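Local coordinates for periplasmic solute binding protein (Pectobacterium atrosepticum, PDB 4RY1), which probably binds a sugar in the periplasm and delivers it to an ABC-type transporter, as a bacterial solute-binding protein of family 1, at residues 173-184 against 272-283; 109-117 against 321-329. All blocks are in the same frame, centred on the assembly; numbering follows the deposited sequence.

Overall arrangement
Contact 1 joins helix 169-183 to the loop that leads from strand 266-268 to strand 284-292; contact 2 joins strand 107-123 to the loop before helix 329-337. Their centres lie about 25 Å apart, contact 1 farther from the middle of the chain (about 18 Å) than contact 2 (about 12 Å). Along the chain, contact 1 is nested within the loop that contact 2 closes. The antiparallel pairing of strands 107-123 and 284-292 connects them, and the two touch where Thr-283 O packs against Ser-117 CB at 3.5 Å. A glycerol, probably from the crystallisation liquor, is bound at contact 1 by Ser-177 and Ile-272.

Contact 1 (173-184 against 272-283); sequences TLGRSYMAQKYG and ITIPGAKDSGLT. With GOL (glycerol), chain E.
The backbone carbonyl Gly-281 O is gripped by two hydroxyls from opposite faces of its plane: Ser-177 OG donates from the helix at 2.7 Å, and Thr-283 OG1 donates from the same loop at 2.9 Å. Ser-177 OG stands anti to the backbone N (chi1 -172°) and also accepts from O3 of the glycerol, whose O1 in turn accepts from Ile-272 N. One turn further along the helix, Gln-181 reaches into the loop with its chain extended beyond CG. Gln-181 NE2 spends both hydrogens on carbonyls: a nearly straight bond to a lone pair of Ile-272 O (2.9 Å, 174° at the hydrogen), lying in the amide plane, and a second to Ser-280 O (3.0 Å), which NE2 meets from above the carbonyl plane. On the other branch, Gln-181 OE1 accepts from Ile-274 N at 3.0 Å and also from the indole NH of Trp-138. With both ends of the amide engaged, its rotation is fixed. Gln-181 O, on the backbone, accepts from Lys-278 N at 2.9 Å. Gly-281 CA packs against Ala-180 CB; its phi is positive, and a side chain here would run into Ser-177 OG and press on Gln-181 CG. Ile-274 brings CD1 to Lys-182 CB (3.6 Å) and lies across Tyr-178 at about a right angle. Toward Thr-173 on the helix, water 1 joins Arg-176 NH1 to Leu-282 O, while Arg-176 NE is salt-bridged to Asp-186. An Asx turn at Asp-279 and an ST turn at Ser-280 shape the loop, which also makes a type II turn at 274-277 whose closing bond is weak. Together these form a helix-to-loop junction within the solute-binding-protein fold, in which one buried glutamine amide links separate backbone points of a loop without helix or strand.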
ATOM      1  N   THR A 173       1.804  -2.952  10.152  1.00 13.23           N
ATOM      2  CA  THR A 173       2.661  -1.890   9.639  1.00 14.02           C
ATOM      3  C   THR A 173       2.673  -0.715  10.601  1.00 14.69           C
ATOM      4  O   THR A 173       3.694  -0.078  10.816  1.00 15.35           O
ATOM      5  CB  THR A 173       2.203  -1.451   8.237  1.00 12.92           C
ATOM      6  OG1 THR A 173       2.183  -2.602   7.389  1.00 13.41           O
ATOM      7  CG2 THR A 173       3.126  -0.416   7.677  1.00 13.55           C
ATOM      8  N   LEU A 174       1.522  -0.424  11.194  1.00 13.63           N
ATOM      9  CA  LEU A 174       1.431   0.618  12.222  1.00 13.76           C
ATOM     10  C   LEU A 174       2.370   0.290  13.411  1.00 15.21           C
ATOM     11  O   LEU A 174       3.112   1.147  13.904  1.00 16.20           O
ATOM     12  CB  LEU A 174      -0.007   0.764  12.713  1.00 16.02           C
ATOM     13  CG  LEU A 174      -0.312   1.961  13.626  1.00 15.27           C
ATOM     14  CD1 LEU A 174      -0.211   3.282  12.892  1.00 17.28           C
ATOM     15  CD2 LEU A 174      -1.689   1.820  14.262  1.00 16.33           C
ATOM     16  N   GLY A 175       2.323  -0.969  13.828  1.00 13.87           N
ATOM     17  CA  GLY A 175       3.197  -1.496  14.885  1.00 15.47           C
ATOM     18  C   GLY A 175       4.659  -1.379  14.468  1.00 19.81           C
ATOM     19  O   GLY A 175       5.512  -0.959  15.248  1.00 19.61           O
ATOM     20  N   ARG A 176       4.955  -1.774  13.232  1.00 16.23           N
ATOM     21  CA  ARG A 176       6.317  -1.638  12.689  1.00 16.90           C
ATOM     22  C   ARG A 176       6.809  -0.191  12.761  1.00 18.26           C
ATOM     23  O   ARG A 176       7.985   0.064  13.093  1.00 19.33           O
ATOM     24  CB  ARG A 176       6.368  -2.121  11.243  1.00 18.62           C
ATOM     25  CG  ARG A 176       7.770  -2.038  10.661  1.00 22.76           C
ATOM     26  CD  ARG A 176       7.802  -1.248   9.389  1.00 24.36           C
ATOM     27  NE  ARG A 176       9.137  -0.977   8.873  1.00 19.13           N
ATOM     28  CZ  ARG A 176       9.593   0.235   8.609  1.00 18.78           C
ATOM     29  NH1 ARG A 176       8.813   1.294   8.747  1.00 22.37           N
ATOM     30  NH2 ARG A 176      10.829   0.389   8.149  1.00 21.34           N
ATOM     31  N   SER A 177       5.931   0.759  12.442  1.00 17.67           N
ATOM     32  CA  SER A 177       6.290   2.176  12.452  1.00 19.01           C
ATOM     33  C   SER A 177       6.600   2.615  13.897  1.00 20.87           C
ATOM     34  O   SER A 177       7.618   3.278  14.169  1.00 22.05           O
ATOM     35  CB  SER A 177       5.162   3.022  11.821  1.00 19.58           C
ATOM     36  OG  SER A 177       5.515   4.375  11.646  1.00 24.13           O
ATOM     37  N   TYR A 178       5.736   2.206  14.819  1.00 19.26           N
ATOM     38  CA  TYR A 178       5.963   2.429  16.252  1.00 19.96           C
ATOM     39  C   TYR A 178       7.334   1.909  16.707  1.00 20.66           C
ATOM     40  O   TYR A 178       8.104   2.613  17.372  1.00 22.43           O
ATOM     41  CB  TYR A 178       4.864   1.751  17.079  1.00 20.48           C
ATOM     42  CG  TYR A 178       5.092   1.765  18.580  1.00 21.93           C
ATOM     43  CD1 TYR A 178       4.808   2.902  19.337  1.00 26.22           C
ATOM     44  CD2 TYR A 178       5.550   0.625  19.254  1.00 28.52           C
ATOM     45  CE1 TYR A 178       4.999   2.916  20.710  1.00 25.97           C
ATOM     46  CE2 TYR A 178       5.725   0.628  20.632  1.00 28.55           C
ATOM     47  CZ  TYR A 178       5.452   1.780  21.351  1.00 27.06           C
ATOM     48  OH  TYR A 178       5.638   1.823  22.721  1.00 30.88           O
ATOM     49  N   MET A 179       7.620   0.669  16.348  1.00 19.68           N
ATOM     50  CA  MET A 179       8.870   0.021  16.758  1.00 22.12           C
ATOM     51  C   MET A 179      10.098   0.645  16.099  1.00 21.40           C
ATOM     52  O   MET A 179      11.184   0.669  16.682  1.00 22.14           O
ATOM     53  CB  MET A 179       8.825  -1.477  16.483  1.00 20.97           C
ATOM     54  CG  MET A 179       7.736  -2.222  17.248  1.00 19.80           C
ATOM     55  SD  MET A 179       7.964  -2.407  19.070  1.00 16.44           S
ATOM     56  CE  MET A 179       9.241  -3.676  19.090  1.00 22.16           C
ATOM     57  N   ALA A 180       9.921   1.166  14.890  1.00 19.23           N
ATOM     58  CA  ALA A 180      11.027   1.869  14.213  1.00 19.49           C
ATOM     59  C   ALA A 180      11.337   3.179  14.941  1.00 19.96           C
ATOM     60  O   ALA A 180      12.501   3.546  15.118  1.00 22.66           O
ATOM     61  CB  ALA A 180      10.700   2.139  12.763  1.00 19.54           C
ATOM     62  N   GLN A 181      10.286   3.880  15.347  1.00 19.87           N
ATOM     63  CA  GLN A 181      10.427   5.101  16.152  1.00 20.21           C
ATOM     64  C   GLN A 181      11.113   4.836  17.474  1.00 23.21           C
ATOM     65  O   GLN A 181      11.976   5.601  17.908  1.00 25.77           O
ATOM     66  CB  GLN A 181       9.067   5.703  16.435  1.00 22.13           C
ATOM     67  CG  GLN A 181       8.414   6.256  15.190  1.00 21.05           C
ATOM     68  CD  GLN A 181       7.038   6.800  15.475  1.00 22.99           C
ATOM     69  OE1 GLN A 181       6.574   6.786  16.611  1.00 22.92           O
ATOM     70  NE2 GLN A 181       6.376   7.284  14.446  1.00 20.40           N
ATOM     71  N   LYS A 182      10.710   3.741  18.103  1.00 22.39           N
ATOM     72  CA  LYS A 182      11.201   3.403  19.455  1.00 22.07           C
ATOM     73  C   LYS A 182      12.638   2.907  19.477  1.00 31.43           C
ATOM     74  O   LYS A 182      13.439   3.274  20.335  1.00 29.26           O
ATOM     75  CB  LYS A 182      10.334   2.313  20.089  1.00 23.14           C
ATOM     76  CG  LYS A 182      10.775   1.957  21.500  1.00 28.67           C
ATOM     77  CD  LYS A 182       9.626   1.425  22.316  1.00 32.28           C
ATOM     78  CE  LYS A 182       9.971   1.476  23.795  1.00 46.84           C
ATOM     79  NZ  LYS A 182       9.489   0.261  24.489  1.00 39.42           N
ATOM     80  N   TYR A 183      12.930   2.032  18.533  1.00 25.06           N
ATOM     81  CA  TYR A 183      14.188   1.297  18.498  1.00 23.42           C
ATOM     82  C   TYR A 183      15.092   1.572  17.295  1.00 26.57           C
ATOM     83  O   TYR A 183      16.254   1.163  17.306  1.00 26.80           O
ATOM     84  CB  TYR A 183      13.905  -0.197  18.539  1.00 22.02           C
ATOM     85  CG  TYR A 183      13.222  -0.669  19.794  1.00 29.89           C
ATOM     86  CD1 TYR A 183      13.922  -0.724  21.000  1.00 32.46           C
ATOM     87  CD2 TYR A 183      11.897  -1.084  19.778  1.00 29.93           C
ATOM     88  CE1 TYR A 183      13.316  -1.170  22.151  1.00 42.69           C
ATOM     89  CE2 TYR A 183      11.278  -1.525  20.933  1.00 32.09           C
ATOM     90  CZ  TYR A 183      12.001  -1.565  22.115  1.00 28.44           C
ATOM     91  OH  TYR A 183      11.434  -1.993  23.281  1.00 32.11           O
ATOM     92  N   GLY A 184      14.571   2.208  16.247  1.00 25.26           N
ATOM     93  CA  GLY A 184      15.380   2.489  15.058  1.00 67.47           C
ATOM     94  C   GLY A 184      15.787   1.252  14.279  1.00 29.79           C
ATOM     95  O   GLY A 184      16.809   1.268  13.567  1.00 21.95           O
ATOM     96  N   ILE A 272       1.677  10.147  13.783  1.00 19.16           N
ATOM     97  CA  ILE A 272       1.791   9.840  15.209  1.00 18.53           C
ATOM     98  C   ILE A 272       3.229   9.423  15.519  1.00 20.81           C
ATOM     99  O   ILE A 272       3.786   8.531  14.888  1.00 22.36           O
ATOM    100  CB  ILE A 272       0.800   8.739  15.638  1.00 20.18           C
ATOM    101  CG1 ILE A 272      -0.630   9.183  15.289  1.00 21.09           C
ATOM    102  CG2 ILE A 272       0.933   8.448  17.131  1.00 20.28           C
ATOM    103  CD1 ILE A 272      -1.654   8.083  15.439  1.00 20.29           C
ATOM    104  N   THR A 273       3.809  10.045  16.533  1.00 20.29           N
ATOM    105  CA  THR A 273       5.223   9.817  16.851  1.00 22.33           C
ATOM    106  C   THR A 273       5.469   9.758  18.354  1.00 24.16           C
ATOM    107  O   THR A 273       4.816  10.455  19.126  1.00 26.87           O
ATOM    108  CB  THR A 273       6.095  10.926  16.240  1.00 23.95           C
ATOM    109  OG1 THR A 273       5.791  11.051  14.844  1.00 31.98           O
ATOM    110  CG2 THR A 273       7.555  10.620  16.359  1.00 24.80           C
ATOM    111  N   ILE A 274       6.400   8.892  18.743  1.00 19.85           N
ATOM    112  CA  ILE A 274       6.928   8.840  20.122  1.00 21.82           C
ATOM    113  C   ILE A 274       7.715  10.120  20.351  1.00 24.08           C
ATOM    114  O   ILE A 274       8.575  10.457  19.547  1.00 24.61           O
ATOM    115  CB  ILE A 274       7.884   7.636  20.347  1.00 25.87           C
ATOM    116  CG1 ILE A 274       7.157   6.299  20.225  1.00 24.63           C
ATOM    117  CG2 ILE A 274       8.518   7.695  21.743  1.00 30.72           C
ATOM    118  CD1 ILE A 274       8.054   5.079  20.174  1.00 31.20           C
ATOM    119  N   PRO A 275       7.436  10.837  21.453  1.00 21.86           N
ATOM    120  CA  PRO A 275       8.275  11.985  21.757  1.00 26.27           C
ATOM    121  C   PRO A 275       9.741  11.532  21.836  1.00 30.22           C
ATOM    122  O   PRO A 275      10.039  10.504  22.441  1.00 29.38           O
ATOM    123  CB  PRO A 275       7.738  12.455  23.115  1.00 26.84           C
ATOM    124  CG  PRO A 275       6.328  11.957  23.154  1.00 30.04           C
ATOM    125  CD  PRO A 275       6.414  10.620  22.488  1.00 25.48           C
ATOM    126  N   GLY A 276      10.629  12.246  21.158  1.00 26.87           N
ATOM    127  CA  GLY A 276      12.060  11.900  21.151  1.00 33.72           C
ATOM    128  C   GLY A 276      12.401  10.669  20.336  1.00 38.22           C
ATOM    129  O   GLY A 276      13.408  10.006  20.561  1.00 58.72           O
ATOM    130  N   ALA A 277      11.548  10.372  19.369  1.00 28.29           N
ATOM    131  CA  ALA A 277      11.741   9.205  18.520  1.00 23.86           C
ATOM    132  C   ALA A 277      13.097   9.215  17.850  1.00 22.03           C
ATOM    133  O   ALA A 277      13.623  10.258  17.483  1.00 30.26           O
ATOM    134  CB  ALA A 277      10.655   9.130  17.449  1.00 23.72           C
ATOM    135  N   LYS A 278      13.596   8.021  17.616  1.00 26.26           N
ATOM    136  CA  LYS A 278      14.908   7.823  16.979  1.00 36.22           C
ATOM    137  C   LYS A 278      14.832   7.904  15.459  1.00 54.25           C
ATOM    138  O   LYS A 278      15.827   8.144  14.760  1.00 38.68           O
ATOM    139  CB  LYS A 278      15.463   6.460  17.352  1.00 30.67           C
ATOM    140  CG  LYS A 278      15.609   6.217  18.841  1.00 28.26           C
ATOM    141  CD  LYS A 278      16.546   5.037  19.053  1.00 32.90           C
ATOM    142  CE  LYS A 278      16.545   4.458  20.464  1.00 33.53           C
ATOM    143  NZ  LYS A 278      17.673   4.942  21.311  1.00 39.05           N
ATOM    144  N   ASP A 279      13.635   7.665  14.966  1.00 25.64           N
ATOM    145  CA  ASP A 279      13.344   7.619  13.538  1.00 21.71           C
ATOM    146  C   ASP A 279      11.901   8.042  13.358  1.00 23.47           C
ATOM    147  O   ASP A 279      11.096   7.868  14.265  1.00 22.44           O
ATOM    148  CB  ASP A 279      13.502   6.212  13.000  1.00 23.56           C
ATOM    149  CG  ASP A 279      13.494   6.170  11.487  1.00 22.56           C
ATOM    150  OD1 ASP A 279      14.515   6.532  10.874  1.00 23.78           O
ATOM    151  OD2 ASP A 279      12.473   5.768  10.894  1.00 23.47           O
ATOM    152  N   SER A 280      11.581   8.599  12.197  1.00 19.95           N
ATOM    153  CA  SER A 280      10.204   9.013  11.923  1.00 21.20           C
ATOM    154  C   SER A 280       9.265   7.822  11.765  1.00 18.61           C
ATOM    155  O   SER A 280       8.060   7.936  12.005  1.00 21.50           O
ATOM    156  CB  SER A 280      10.142   9.867  10.664  1.00 20.15           C
ATOM    157  OG  SER A 280      10.428   9.078   9.524  1.00 20.48           O
ATOM    158  N   GLY A 281       9.800   6.694  11.324  1.00 17.79           N
ATOM    159  CA  GLY A 281       8.952   5.539  11.036  1.00 17.55           C
ATOM    160  C   GLY A 281       8.077   5.736   9.807  1.00 19.07           C
ATOM    161  O   GLY A 281       7.171   4.955   9.577  1.00 18.52           O
ATOM    162  N   LEU A 282       8.364   6.771   9.013  1.00 17.41           N
ATOM    163  CA  LEU A 282       7.629   7.039   7.770  1.00 16.05           C
ATOM    164  C   LEU A 282       7.785   5.862   6.839  1.00 16.24           C
ATOM    165  O   LEU A 282       8.886   5.404   6.571  1.00 17.20           O
ATOM    166  CB  LEU A 282       8.148   8.299   7.070  1.00 18.59           C
ATOM    167  CG  LEU A 282       7.451   8.722   5.774  1.00 19.43           C
ATOM    168  CD1 LEU A 282       6.003   9.060   6.060  1.00 23.57           C
ATOM    169  CD2 LEU A 282       8.165   9.872   5.078  1.00 21.93           C
ATOM    170  N   THR A 283       6.660   5.380   6.358  1.00 16.11           N
ATOM    171  CA  THR A 283       6.610   4.088   5.650  1.00 14.72           C
ATOM    172  C   THR A 283       6.112   4.328   4.234  1.00 17.11           C
ATOM    173  O   THR A 283       4.971   4.727   4.025  1.00 14.13           O
ATOM    174  CB  THR A 283       5.703   3.117   6.410  1.00 17.67           C
ATOM    175  OG1 THR A 283       6.224   2.982   7.743  1.00 18.06           O
ATOM    176  CG2 THR A 283       5.638   1.746   5.748  1.00 18.29           C
TER
HETATM  177  C1  GOL E 503       1.170   7.128  11.970  0.50 23.82           C
HETATM  178  O1  GOL E 503       0.516   8.406  11.875  0.50 23.82           O
HETATM  179  C2  GOL E 503       2.710   7.073  12.006  0.50 25.40           C
HETATM  180  O2  GOL E 503       3.279   8.280  12.470  0.50 30.95           O
HETATM  181  C3  GOL E 503       3.397   6.938  10.656  0.50 23.85           C
HETATM  182  O3  GOL E 503       3.411   5.553  10.314  0.50 22.91           O
HETATM  183  O   HOH W   1      10.281   3.477   7.978  1.00 24.51           O

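Contact 2 (109-117 against 321-329); sequences QGLPISMTS and LQNGMPANP
Ser-114 meets Asn-323, in the loop before helix 329-337, through its hydroxyl. From Ser-114 CB, which faces the carbonyl Asn-323 O at 3.4 Å, the side chain goes on to OG, set between the backbone N and the carbonyl carbon (chi1 61°). Ser-114 OG donates to Asn-323 O at 2.7 Å, arriving in the carbonyl plane with a C=O...donor angle of 155°, and is hydrogen-bonded as well to Ser-287 OG on the neighbouring strand 284-292. The hydroxyl thus ties the loop to strands 107-123 and 284-292. One residue back, Ile-113 O accepts from Ala-327 N at 3.0 Å, the donor standing above the carbonyl plane; Ala-327 CB lies 3.4 Å from Pro-112 O, a buried carbonyl with no hydrogen-bond partner in the model. These contacts fall where strand 107-123 turns a corner at Ile-113, in this periplasmic-binding-protein fold, and they fasten the linker between helices 313-319 and 329-337 to that corner. Ile-113 packs its CG2 branch on Asn-323 CB at 3.5 Å. Beyond Ser-114 the backbones are joined through water: water 2 accepts from Met-115 N and donates to Met-325 O (2.7 Å), and water 3 accepts from Met-325 N and donates to Met-115 O (2.8 Å). The side chain of Met-325 leads away, onto Leu-347 and Tyr-351 of helix 346-356.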
ATOM      1  N   GLN A 109      13.639  -3.818 -12.612  1.00 12.35           N
ATOM      2  CA  GLN A 109      12.578  -4.806 -12.806  1.00 11.88           C
ATOM      3  C   GLN A 109      11.223  -4.206 -13.170  1.00 10.63           C
ATOM      4  O   GLN A 109      10.359  -4.904 -13.692  1.00 12.35           O
ATOM      5  CB  GLN A 109      12.416  -5.663 -11.538  1.00 12.45           C
ATOM      6  CG  GLN A 109      13.675  -6.423 -11.140  1.00 14.05           C
ATOM      7  CD  GLN A 109      14.149  -7.322 -12.262  1.00 13.42           C
ATOM      8  OE1 GLN A 109      15.265  -7.159 -12.806  1.00 17.85           O
ATOM      9  NE2 GLN A 109      13.313  -8.251 -12.633  1.00 11.36           N
ATOM     10  N   GLY A 110      11.028  -2.938 -12.831  1.00 12.27           N
ATOM     11  CA  GLY A 110       9.745  -2.283 -13.026  1.00 11.02           C
ATOM     12  C   GLY A 110       9.898  -0.790 -12.831  1.00 11.98           C
ATOM     13  O   GLY A 110      10.853  -0.339 -12.220  1.00 13.59           O
ATOM     14  N   LEU A 111       8.954  -0.032 -13.378  1.00 10.99           N
ATOM     15  CA  LEU A 111       8.995   1.417 -13.298  1.00 11.86           C
ATOM     16  C   LEU A 111       7.882   1.860 -12.314  1.00 10.57           C
ATOM     17  O   LEU A 111       6.696   1.622 -12.568  1.00 11.05           O
ATOM     18  CB  LEU A 111       8.742   2.032 -14.660  1.00 12.43           C
ATOM     19  CG  LEU A 111       8.825   3.544 -14.795  1.00 14.45           C
ATOM     20  CD1 LEU A 111      10.115   4.115 -14.200  1.00 16.42           C
ATOM     21  CD2 LEU A 111       8.686   3.903 -16.280  1.00 16.13           C
ATOM     22  N   PRO A 112       8.239   2.471 -11.181  1.00 11.69           N
ATOM     23  CA  PRO A 112       7.185   2.917 -10.292  1.00 12.04           C
ATOM     24  C   PRO A 112       6.202   3.869 -10.931  1.00 11.81           C
ATOM     25  O   PRO A 112       6.602   4.836 -11.568  1.00 13.34           O
ATOM     26  CB  PRO A 112       7.952   3.596  -9.159  1.00 13.58           C
ATOM     27  CG  PRO A 112       9.233   2.838  -9.130  1.00 14.27           C
ATOM     28  CD  PRO A 112       9.565   2.637 -10.577  1.00 14.68           C
ATOM     29  N   ILE A 113       4.925   3.570 -10.758  1.00 10.54           N
ATOM     30  CA  ILE A 113       3.861   4.416 -11.316  1.00 11.96           C
ATOM     31  C   ILE A 113       3.666   5.660 -10.455  1.00 12.62           C
ATOM     32  O   ILE A 113       3.450   6.771 -10.964  1.00 14.02           O
ATOM     33  CB  ILE A 113       2.565   3.625 -11.454  1.00 11.90           C
ATOM     34  CG1 ILE A 113       2.784   2.450 -12.416  1.00 13.16           C
ATOM     35  CG2 ILE A 113       1.429   4.511 -11.954  1.00 13.73           C
ATOM     36  CD1 ILE A 113       1.719   1.377 -12.309  1.00 14.39           C
ATOM     37  N   SER A 114       3.715   5.435  -9.152  1.00 12.27           N
ATOM     38  CA  SER A 114       3.663   6.463  -8.121  1.00 12.13           C
ATOM     39  C   SER A 114       4.325   5.887  -6.885  1.00 12.25           C
ATOM     40  O   SER A 114       4.357   4.660  -6.686  1.00 12.34           O
ATOM     41  CB  SER A 114       2.243   6.888  -7.807  1.00 15.11           C
ATOM     42  OG  SER A 114       1.496   5.825  -7.327  1.00 16.73           O
ATOM     43  N   MET A 115       4.824   6.772  -6.031  1.00 11.55           N
ATOM     44  CA  MET A 115       5.227   6.424  -4.687  1.00 11.43           C
ATOM     45  C   MET A 115       4.023   6.653  -3.800  1.00 10.79           C
ATOM     46  O   MET A 115       3.161   7.488  -4.106  1.00 14.20           O
ATOM     47  CB  MET A 115       6.461   7.244  -4.251  1.00 13.89           C
ATOM     48  CG  MET A 115       7.733   6.911  -5.054  1.00 13.91           C
ATOM     49  SD  MET A 115       8.339   5.157  -5.064  1.00 11.97           S
ATOM     50  CE  MET A 115       8.829   5.087  -3.339  1.00 21.27           C
ATOM     51  N   THR A 116       3.978   5.938  -2.690  1.00 10.40           N
ATOM     52  CA  THR A 116       2.891   6.068  -1.723  1.00 10.89           C
ATOM     53  C   THR A 116       3.415   5.810  -0.315  1.00 11.58           C
ATOM     54  O   THR A 116       4.458   5.167  -0.130  1.00 13.50           O
ATOM     55  CB  THR A 116       1.721   5.119  -2.074  1.00 11.94           C
ATOM     56  OG1 THR A 116       0.575   5.444  -1.290  1.00 13.76           O
ATOM     57  CG2 THR A 116       2.055   3.661  -1.845  1.00 12.59           C
ATOM     58  N   SER A 117       2.729   6.397   0.660  1.00 11.92           N
ATOM     59  CA  SER A 117       3.083   6.298   2.069  1.00 11.70           C
ATOM     60  C   SER A 117       1.863   5.932   2.863  1.00 12.04           C
ATOM     61  O   SER A 117       0.736   6.288   2.481  1.00 12.00           O
ATOM     62  CB  SER A 117       3.637   7.623   2.589  1.00 13.98           C
ATOM     63  OG  SER A 117       4.762   8.041   1.839  1.00 13.80           O
ATOM     64  N   LEU A 321      -5.166  11.042 -11.402  1.00 11.72           N
ATOM     65  CA  LEU A 321      -4.712  10.524 -10.107  1.00 11.24           C
ATOM     66  C   LEU A 321      -5.204   9.095  -9.824  1.00 10.21           C
ATOM     67  O   LEU A 321      -5.118   8.633  -8.690  1.00 11.30           O
ATOM     68  CB  LEU A 321      -5.163  11.449  -8.971  1.00 11.82           C
ATOM     69  CG  LEU A 321      -4.497  12.828  -9.036  1.00 11.56           C
ATOM     70  CD1 LEU A 321      -5.115  13.756  -7.998  1.00 13.35           C
ATOM     71  CD2 LEU A 321      -3.001  12.739  -8.765  1.00 13.15           C
ATOM     72  N   GLN A 322      -5.632   8.381 -10.854  1.00 10.71           N
ATOM     73  CA  GLN A 322      -6.198   7.047 -10.660  1.00  9.85           C
ATOM     74  C   GLN A 322      -5.201   5.977 -10.203  1.00 11.00           C
ATOM     75  O   GLN A 322      -5.629   4.934  -9.712  1.00 11.94           O
ATOM     76  CB  GLN A 322      -6.880   6.596 -11.945  1.00 11.56           C
ATOM     77  CG  GLN A 322      -8.111   7.416 -12.288  1.00 14.17           C
ATOM     78  CD  GLN A 322      -9.178   7.320 -11.232  1.00 16.17           C
ATOM     79  OE1 GLN A 322      -9.456   6.258 -10.723  1.00 20.55           O
ATOM     80  NE2 GLN A 322      -9.765   8.464 -10.890  1.00 27.45           N
ATOM     81  N   ASN A 323      -3.907   6.251 -10.364  1.00 10.73           N
ATOM     82  CA  ASN A 323      -2.852   5.387  -9.850  1.00 11.23           C
ATOM     83  C   ASN A 323      -2.023   6.085  -8.762  1.00 12.76           C
ATOM     84  O   ASN A 323      -0.894   5.688  -8.488  1.00 15.19           O
ATOM     85  CB  ASN A 323      -1.896   4.964 -10.966  1.00 11.21           C
ATOM     86  CG  ASN A 323      -2.563   4.266 -12.113  1.00 10.92           C
ATOM     87  OD1 ASN A 323      -2.272   4.550 -13.316  1.00 15.21           O
ATOM     88  ND2 ASN A 323      -3.387   3.328 -11.792  1.00  8.85           N
ATOM     89  N   GLY A 324      -2.569   7.142  -8.176  1.00 11.66           N
ATOM     90  CA  GLY A 324      -1.858   7.909  -7.171  1.00 11.23           C
ATOM     91  C   GLY A 324      -1.125   9.097  -7.761  1.00 11.36           C
ATOM     92  O   GLY A 324      -1.308   9.461  -8.917  1.00 11.84           O
ATOM     93  N   MET A 325      -0.324   9.738  -6.928  1.00 12.23           N
ATOM     94  CA  MET A 325       0.434  10.913  -7.364  1.00 11.96           C
ATOM     95  C   MET A 325       1.598  10.493  -8.274  1.00 13.11           C
ATOM     96  O   MET A 325       2.462   9.739  -7.843  1.00 13.86           O
ATOM     97  CB  MET A 325       0.965  11.680  -6.149  1.00 12.63           C
ATOM     98  CG  MET A 325      -0.136  12.341  -5.338  1.00 12.54           C
ATOM     99  SD  MET A 325      -0.853  13.935  -5.964  1.00  8.42           S
ATOM    100  CE  MET A 325       0.398  15.085  -5.247  1.00 13.54           C
ATOM    101  N   PRO A 326       1.625  10.952  -9.536  1.00 11.04           N
ATOM    102  CA  PRO A 326       2.621  10.414 -10.487  1.00 11.65           C
ATOM    103  C   PRO A 326       4.046  10.472  -9.990  1.00 12.47           C
ATOM    104  O   PRO A 326       4.478  11.489  -9.431  1.00 14.35           O
ATOM    105  CB  PRO A 326       2.459  11.321 -11.684  1.00 12.96           C
ATOM    106  CG  PRO A 326       1.005  11.650 -11.666  1.00 13.26           C
ATOM    107  CD  PRO A 326       0.632  11.791 -10.232  1.00 12.18           C
ATOM    108  N   ALA A 327       4.771   9.382 -10.226  1.00 14.75           N
ATOM    109  CA  ALA A 327       6.176   9.302  -9.868  1.00 15.37           C
ATOM    110  C   ALA A 327       7.025  10.338 -10.614  1.00 13.06           C
ATOM    111  O   ALA A 327       7.998  10.865 -10.079  1.00 17.19           O
ATOM    112  CB  ALA A 327       6.697   7.895 -10.147  1.00 16.42           C
ATOM    113  N   ASN A 328       6.669  10.613 -11.862  1.00 12.14           N
ATOM    114  CA  ASN A 328       7.396  11.605 -12.673  1.00 13.63           C
ATOM    115  C   ASN A 328       6.997  13.009 -12.202  1.00 14.56           C
ATOM    116  O   ASN A 328       5.829  13.368 -12.320  1.00 12.34           O
ATOM    117  CB  ASN A 328       7.016  11.447 -14.141  1.00 15.11           C
ATOM    118  CG  ASN A 328       7.831  12.356 -15.048  1.00 18.09           C
ATOM    119  OD1 ASN A 328       8.382  13.362 -14.591  1.00 17.75           O
ATOM    120  ND2 ASN A 328       7.982  11.972 -16.310  1.00 21.06           N
ATOM    121  N   PRO A 329       7.949  13.817 -11.672  1.00 14.81           N
ATOM    122  CA  PRO A 329       7.545  15.137 -11.186  1.00 16.41           C
ATOM    123  C   PRO A 329       6.941  16.028 -12.276  1.00 14.09           C
ATOM    124  O   PRO A 329       6.130  16.879 -11.955  1.00 14.93           O
ATOM    125  CB  PRO A 329       8.847  15.752 -10.632  1.00 20.42           C
ATOM    126  CG  PRO A 329       9.945  14.953 -11.215  1.00 22.70           C
ATOM    127  CD  PRO A 329       9.399  13.587 -11.520  1.00 15.78           C
TER
HETATM  128  O   HOH W   2       4.916   9.575  -6.636  1.00 13.56           O
HETATM  129  O   HOH W   3       0.474   8.295  -4.505  1.00 14.59           O